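Local coordinates for glucose-6-phosphate isomerase like protein (Thermus thermophilus, PDB 1WIW) that probably isomerises sugar phosphates such as glucose 6-phosphate or mannose 6-phosphate, as a two-subunit member of the PGI/PMI family built from two SIS-type domains, at residues N151-A157 against M262-Y268; P105-L109 against A184-K188. All coordinates share one frame. Residues are numbered along the deposited sequence.

Contact 1: N151-A157 against M262-Y268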
loop_
_atom_site.group_PDB
_atom_site.type_symbol
_atom_site.label_atom_id
_atom_site.label_comp_id
_atom_site.label_asym_id
_atom_site.label_seq_id
_atom_site.Cartn_x
_atom_site.Cartn_y
_atom_site.Cartn_z
ATOM N N ASN B 151 -21.521 2.545 21.194
ATOM C CA ASN B 151 -21.128 2.877 19.832
ATOM C C ASN B 151 -19.659 2.511 19.604
ATOM O O ASN B 151 -18.766 3.134 20.174
ATOM C CB ASN B 151 -21.344 4.376 19.614
ATOM C CG ASN B 151 -21.179 4.788 18.170
ATOM O OD1 ASN B 151 -20.253 4.355 17.494
ATOM N ND2 ASN B 151 -22.077 5.648 17.694
ATOM N N PRO B 152 -19.396 1.488 18.772
ATOM C CA PRO B 152 -18.032 1.032 18.471
ATOM C C PRO B 152 -17.145 2.074 17.798
ATOM O O PRO B 152 -15.945 2.123 18.061
ATOM C CB PRO B 152 -18.258 -0.188 17.571
ATOM C CG PRO B 152 -19.588 -0.694 18.015
ATOM C CD PRO B 152 -20.386 0.578 18.173
ATOM N N ALA B 153 -17.730 2.888 16.922
ATOM C CA ALA B 153 -16.972 3.920 16.219
ATOM C C ALA B 153 -16.555 5.030 17.175
ATOM O O ALA B 153 -15.423 5.504 17.117
ATOM C CB ALA B 153 -17.793 4.501 15.066
ATOM N N LYS B 154 -17.468 5.449 18.049
ATOM C CA LYS B 154 -17.141 6.493 19.019
ATOM C C LYS B 154 -16.069 5.962 19.959
ATOM O O LYS B 154 -15.104 6.656 20.265
ATOM C CB LYS B 154 -18.369 6.904 19.846
ATOM C CG LYS B 154 -19.402 7.709 19.079
ATOM C CD LYS B 154 -20.491 8.251 19.996
ATOM C CE LYS B 154 -21.565 9.002 19.210
ATOM N NZ LYS B 154 -22.686 9.455 20.089
ATOM N N PHE B 155 -16.249 4.727 20.421
ATOM C CA PHE B 155 -15.291 4.118 21.331
ATOM C C PHE B 155 -13.908 4.030 20.691
ATOM O O PHE B 155 -12.917 4.396 21.315
ATOM C CB PHE B 155 -15.750 2.718 21.745
ATOM C CG PHE B 155 -14.944 2.131 22.876
ATOM C CD1 PHE B 155 -15.244 2.448 24.200
ATOM C CD2 PHE B 155 -13.857 1.300 22.617
ATOM C CE1 PHE B 155 -14.470 1.947 25.250
ATOM C CE2 PHE B 155 -13.073 0.795 23.658
ATOM C CZ PHE B 155 -13.382 1.121 24.978
ATOM N N LEU B 156 -13.842 3.551 19.447
ATOM C CA LEU B 156 -12.558 3.417 18.750
ATOM C C LEU B 156 -11.911 4.776 18.485
ATOM O O LEU B 156 -10.690 4.913 18.547
ATOM C CB LEU B 156 -12.736 2.665 17.424
ATOM C CG LEU B 156 -11.454 2.408 16.613
ATOM C CD1 LEU B 156 -10.431 1.681 17.489
ATOM C CD2 LEU B 156 -11.772 1.577 15.363
ATOM N N ALA B 157 -12.731 5.780 18.193
ATOM C CA ALA B 157 -12.221 7.117 17.923
ATOM C C ALA B 157 -11.426 7.607 19.129
ATOM O O ALA B 157 -10.338 8.165 18.986
ATOM C CB ALA B 157 -13.382 8.073 17.606
HETATM N N MSE B 262 -15.337 2.044 9.794
HETATM C CA MSE B 262 -14.162 2.908 9.864
HETATM C C MSE B 262 -14.490 4.315 9.357
HETATM O O MSE B 262 -13.898 5.292 9.808
HETATM C CB MSE B 262 -13.003 2.313 9.062
HETATM C CG MSE B 262 -12.432 1.044 9.683
HETATM SE SE MSE B 262 -11.736 1.307 11.498
HETATM C CE MSE B 262 -10.022 0.507 11.248
ATOM N N ALA B 263 -15.427 4.427 8.420
ATOM C CA ALA B 263 -15.807 5.749 7.919
ATOM C C ALA B 263 -16.430 6.500 9.092
ATOM O O ALA B 263 -16.125 7.666 9.330
ATOM C CB ALA B 263 -16.808 5.628 6.773
ATOM N N TRP B 264 -17.303 5.815 9.825
ATOM C CA TRP B 264 -17.942 6.404 10.996
ATOM C C TRP B 264 -16.899 6.736 12.063
ATOM O O TRP B 264 -16.977 7.771 12.721
ATOM C CB TRP B 264 -18.973 5.435 11.588
ATOM C CG TRP B 264 -20.370 5.629 11.062
ATOM C CD1 TRP B 264 -21.073 4.776 10.264
ATOM C CD2 TRP B 264 -21.238 6.741 11.324
ATOM N NE1 TRP B 264 -22.329 5.284 10.012
ATOM C CE2 TRP B 264 -22.455 6.490 10.650
ATOM C CE3 TRP B 264 -21.104 7.926 12.064
ATOM C CZ2 TRP B 264 -23.536 7.382 10.692
ATOM C CZ3 TRP B 264 -22.183 8.816 12.108
ATOM C CH2 TRP B 264 -23.382 8.537 11.425
ATOM N N THR B 265 -15.923 5.848 12.235
ATOM C CA THR B 265 -14.882 6.059 13.233
ATOM C C THR B 265 -14.081 7.312 12.871
ATOM O O THR B 265 -13.827 8.162 13.723
ATOM C CB THR B 265 -13.947 4.831 13.312
ATOM O OG1 THR B 265 -14.712 3.679 13.697
ATOM C CG2 THR B 265 -12.832 5.061 14.327
ATOM N N ALA B 266 -13.702 7.419 11.600
ATOM C CA ALA B 266 -12.950 8.569 11.112
ATOM C C ALA B 266 -13.769 9.842 11.324
ATOM O O ALA B 266 -13.218 10.893 11.643
ATOM C CB ALA B 266 -12.630 8.390 9.632
ATOM N N TYR B 267 -15.086 9.735 11.143
ATOM C CA TYR B 267 -15.998 10.868 11.325
ATOM C C TYR B 267 -15.900 11.392 12.756
ATOM O O TYR B 267 -15.716 12.596 12.984
ATOM C CB TYR B 267 -17.443 10.431 11.046
ATOM C CG TYR B 267 -18.494 11.481 11.376
ATOM C CD1 TYR B 267 -18.761 12.541 10.505
ATOM C CD2 TYR B 267 -19.190 11.434 12.583
ATOM C CE1 TYR B 267 -19.698 13.536 10.834
ATOM C CE2 TYR B 267 -20.125 12.422 12.923
ATOM C CZ TYR B 267 -20.371 13.468 12.049
ATOM O OH TYR B 267 -21.270 14.454 12.411
ATOM N N TYR B 268 -16.040 10.480 13.717
ATOM C CA TYR B 268 -15.961 10.834 15.131
ATOM C C TYR B 268 -14.571 11.327 15.535
ATOM O O TYR B 268 -14.452 12.214 16.380
ATOM C CB TYR B 268 -16.377 9.641 16.000
ATOM C CG TYR B 268 -17.861 9.347 15.923
ATOM C CD1 TYR B 268 -18.330 8.091 15.523
ATOM C CD2 TYR B 268 -18.802 10.345 16.212
ATOM C CE1 TYR B 268 -19.710 7.834 15.404
ATOM C CE2 TYR B 268 -20.177 10.101 16.097
ATOM C CZ TYR B 268 -20.623 8.848 15.691
ATOM O OH TYR B 268 -21.976 8.623 15.535
#
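Tyr268 lays one face of its ring under the aliphatic chain of Lys154: CG of Lys154 sits 3.6 Å from the ring centroid, only 6° off the normal, a CH-pi contact. At the ring edge Ala153 CB comes to 3.7 Å from Tyr268 CD1, while Ala157 CB rests 3.7 Å from Tyr268 CB, so this one tyrosine spans a full turn of helix 152-160. The backbones come closest at Ala153, whose small side chain permits it. Ala153 CA is 4.2 Å from Thr265 CA and 3.4 Å from Thr265 OG1; that hydroxyl is already bonded to the carbonyl of Arg261, one turn back in its own helix. Farther along, Leu156 CG packs 3.8 Å from Thr265 CG2, and Leu156 CD2 lies 3.9 Å from SE of Met262, a selenomethionine. Where helix 152-160 starts, Asn151 is the N-cap: its OD1 accepts from Lys154 N at 3.0 Å and, weakly, from Ala153 N. Lys154 NZ makes a salt bridge with Asp5 and a hydrogen bond to Pro144 O, and Tyr268 OH hydrogen-bonds to Leu142 O. The axes of 152-157 and 262-268 approach to 8.0 Å and cross at -52°: close helix-helix packing through alanines, part of the buried helical layer in the alpha/beta fold of the C-terminal SIS domain.

Contact 2: P105-L109 against A184-K188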
loop_
_atom_site.group_PDB
_atom_site.type_symbol
_atom_site.label_atom_id
_atom_site.label_comp_id
_atom_site.label_asym_id
_atom_site.label_seq_id
_atom_site.Cartn_x
_atom_site.Cartn_y
_atom_site.Cartn_z
ATOM N N PRO B 105 -20.555 11.984 -8.132
ATOM C CA PRO B 105 -19.815 13.126 -7.590
ATOM C C PRO B 105 -18.813 12.738 -6.492
ATOM O O PRO B 105 -18.947 11.698 -5.843
ATOM C CB PRO B 105 -20.924 14.062 -7.094
ATOM C CG PRO B 105 -22.081 13.139 -6.831
ATOM C CD PRO B 105 -22.009 12.179 -7.993
ATOM N N PRO B 106 -17.783 13.572 -6.290
ATOM C CA PRO B 106 -16.762 13.304 -5.275
ATOM C C PRO B 106 -17.361 13.169 -3.884
ATOM O O PRO B 106 -18.253 13.928 -3.501
ATOM C CB PRO B 106 -15.837 14.516 -5.383
ATOM C CG PRO B 106 -15.989 14.941 -6.810
ATOM C CD PRO B 106 -17.479 14.815 -7.020
ATOM N N SER B 107 -16.862 12.192 -3.138
ATOM C CA SER B 107 -17.315 11.938 -1.778
ATOM C C SER B 107 -16.419 10.864 -1.185
ATOM O O SER B 107 -15.980 9.956 -1.891
ATOM C CB SER B 107 -18.769 11.447 -1.771
ATOM O OG SER B 107 -19.141 10.960 -0.488
ATOM N N PRO B 108 -16.117 10.966 0.116
ATOM C CA PRO B 108 -15.266 9.972 0.779
ATOM C C PRO B 108 -15.994 8.633 0.754
ATOM O O PRO B 108 -15.374 7.573 0.834
ATOM C CB PRO B 108 -15.154 10.490 2.213
ATOM C CG PRO B 108 -15.599 11.928 2.133
ATOM C CD PRO B 108 -16.645 11.942 1.082
ATOM N N LEU B 109 -17.319 8.698 0.642
ATOM C CA LEU B 109 -18.155 7.496 0.633
ATOM C C LEU B 109 -18.442 6.954 -0.770
ATOM O O LEU B 109 -19.114 5.931 -0.924
ATOM C CB LEU B 109 -19.483 7.786 1.348
ATOM C CG LEU B 109 -19.341 8.471 2.711
ATOM C CD1 LEU B 109 -20.725 8.660 3.328
ATOM C CD2 LEU B 109 -18.446 7.631 3.628
ATOM N N ALA B 184 -7.589 10.045 6.440
ATOM C CA ALA B 184 -6.935 11.260 5.978
ATOM C C ALA B 184 -8.001 12.226 5.465
ATOM O O ALA B 184 -8.008 13.403 5.826
ATOM C CB ALA B 184 -5.933 10.945 4.871
ATOM N N ARG B 185 -8.925 11.729 4.649
ATOM C CA ARG B 185 -9.934 12.619 4.090
ATOM C C ARG B 185 -11.016 13.091 5.050
ATOM O O ARG B 185 -11.451 14.241 4.977
ATOM C CB ARG B 185 -10.610 12.010 2.858
ATOM C CG ARG B 185 -11.288 13.113 2.054
ATOM C CD ARG B 185 -12.502 12.688 1.271
ATOM N NE ARG B 185 -12.160 11.942 0.074
ATOM C CZ ARG B 185 -12.806 12.063 -1.079
ATOM N NH1 ARG B 185 -12.433 11.338 -2.121
ATOM N NH2 ARG B 185 -13.809 12.924 -1.193
ATOM N N VAL B 186 -11.448 12.205 5.943
ATOM C CA VAL B 186 -12.490 12.530 6.907
ATOM C C VAL B 186 -11.929 13.012 8.245
ATOM O O VAL B 186 -12.324 14.070 8.740
ATOM C CB VAL B 186 -13.403 11.311 7.144
ATOM C CG1 VAL B 186 -14.433 11.615 8.236
ATOM C CG2 VAL B 186 -14.110 10.942 5.847
ATOM N N ALA B 187 -11.004 12.250 8.826
ATOM C CA ALA B 187 -10.429 12.630 10.113
ATOM C C ALA B 187 -9.261 13.610 9.971
ATOM O O ALA B 187 -8.786 14.160 10.966
ATOM C CB ALA B 187 -9.985 11.378 10.882
ATOM N N LYS B 188 -8.816 13.836 8.735
ATOM C CA LYS B 188 -7.714 14.755 8.461
ATOM C C LYS B 188 -6.496 14.333 9.290
ATOM O O LYS B 188 -5.685 15.172 9.703
ATOM C CB LYS B 188 -8.123 16.191 8.838
ATOM C CG LYS B 188 -9.494 16.647 8.310
ATOM C CD LYS B 188 -9.549 16.645 6.789
ATOM C CE LYS B 188 -10.825 17.298 6.260
ATOM N NZ LYS B 188 -12.069 16.571 6.653
#
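The C-terminal part of helix 174-185 and the residues after it, in the C-terminal SIS domain, meet the loop leading into helix 110-121 of the N-terminal SIS domain, so this is an interdomain contact. Arg185 reaches across, its CD 3.3 Å from Pro108 CG, and its guanidinium lies flat over the Ser107-Pro108 peptide. Arg185 NH2 is 3.3 Å from Pro108 N, which has no hydrogen to share; the charge is met instead by salt bridges to Glu46 and Asp279 of the same chain and to Glu200 of the second subunit. Val186 follows, adding an apolar contact from CG2 to Pro108 CB at 3.8 Å. Past Ala187, Lys188 adopts positive phi and folds its side chain back, NZ bonding to Arg185 O at 2.9 Å. In 105-109, Ser107 caps the turn that starts the next helix; its hydroxyl is hydrogen-bonded to Glu20, and Ser107 OG accepts from Leu109 N at 3.1 Å.

The centres of the two contacts lie 14 Å apart, and their segments alternate along the chain: 105-109, 151-157, 184-188, 262-268. Helix 251-272 connects them physically. While one side of it packs against helix 152-160 in contact 1, Ala266 and Tyr267 meet segment 184-188 of contact 2, with Ala266 O 3.4 Å from Ala187 CB and Tyr267 N 3.5 Å from Val186 CG1; Ala263 CB also comes to 4.1 Å from Leu109 CD2. Both segments of contact 1 belong to the C-terminal SIS domain, whereas contact 2 joins that domain to the N-terminal one and borders the second subunit, giving continuous packing from domain interior to dimer interface.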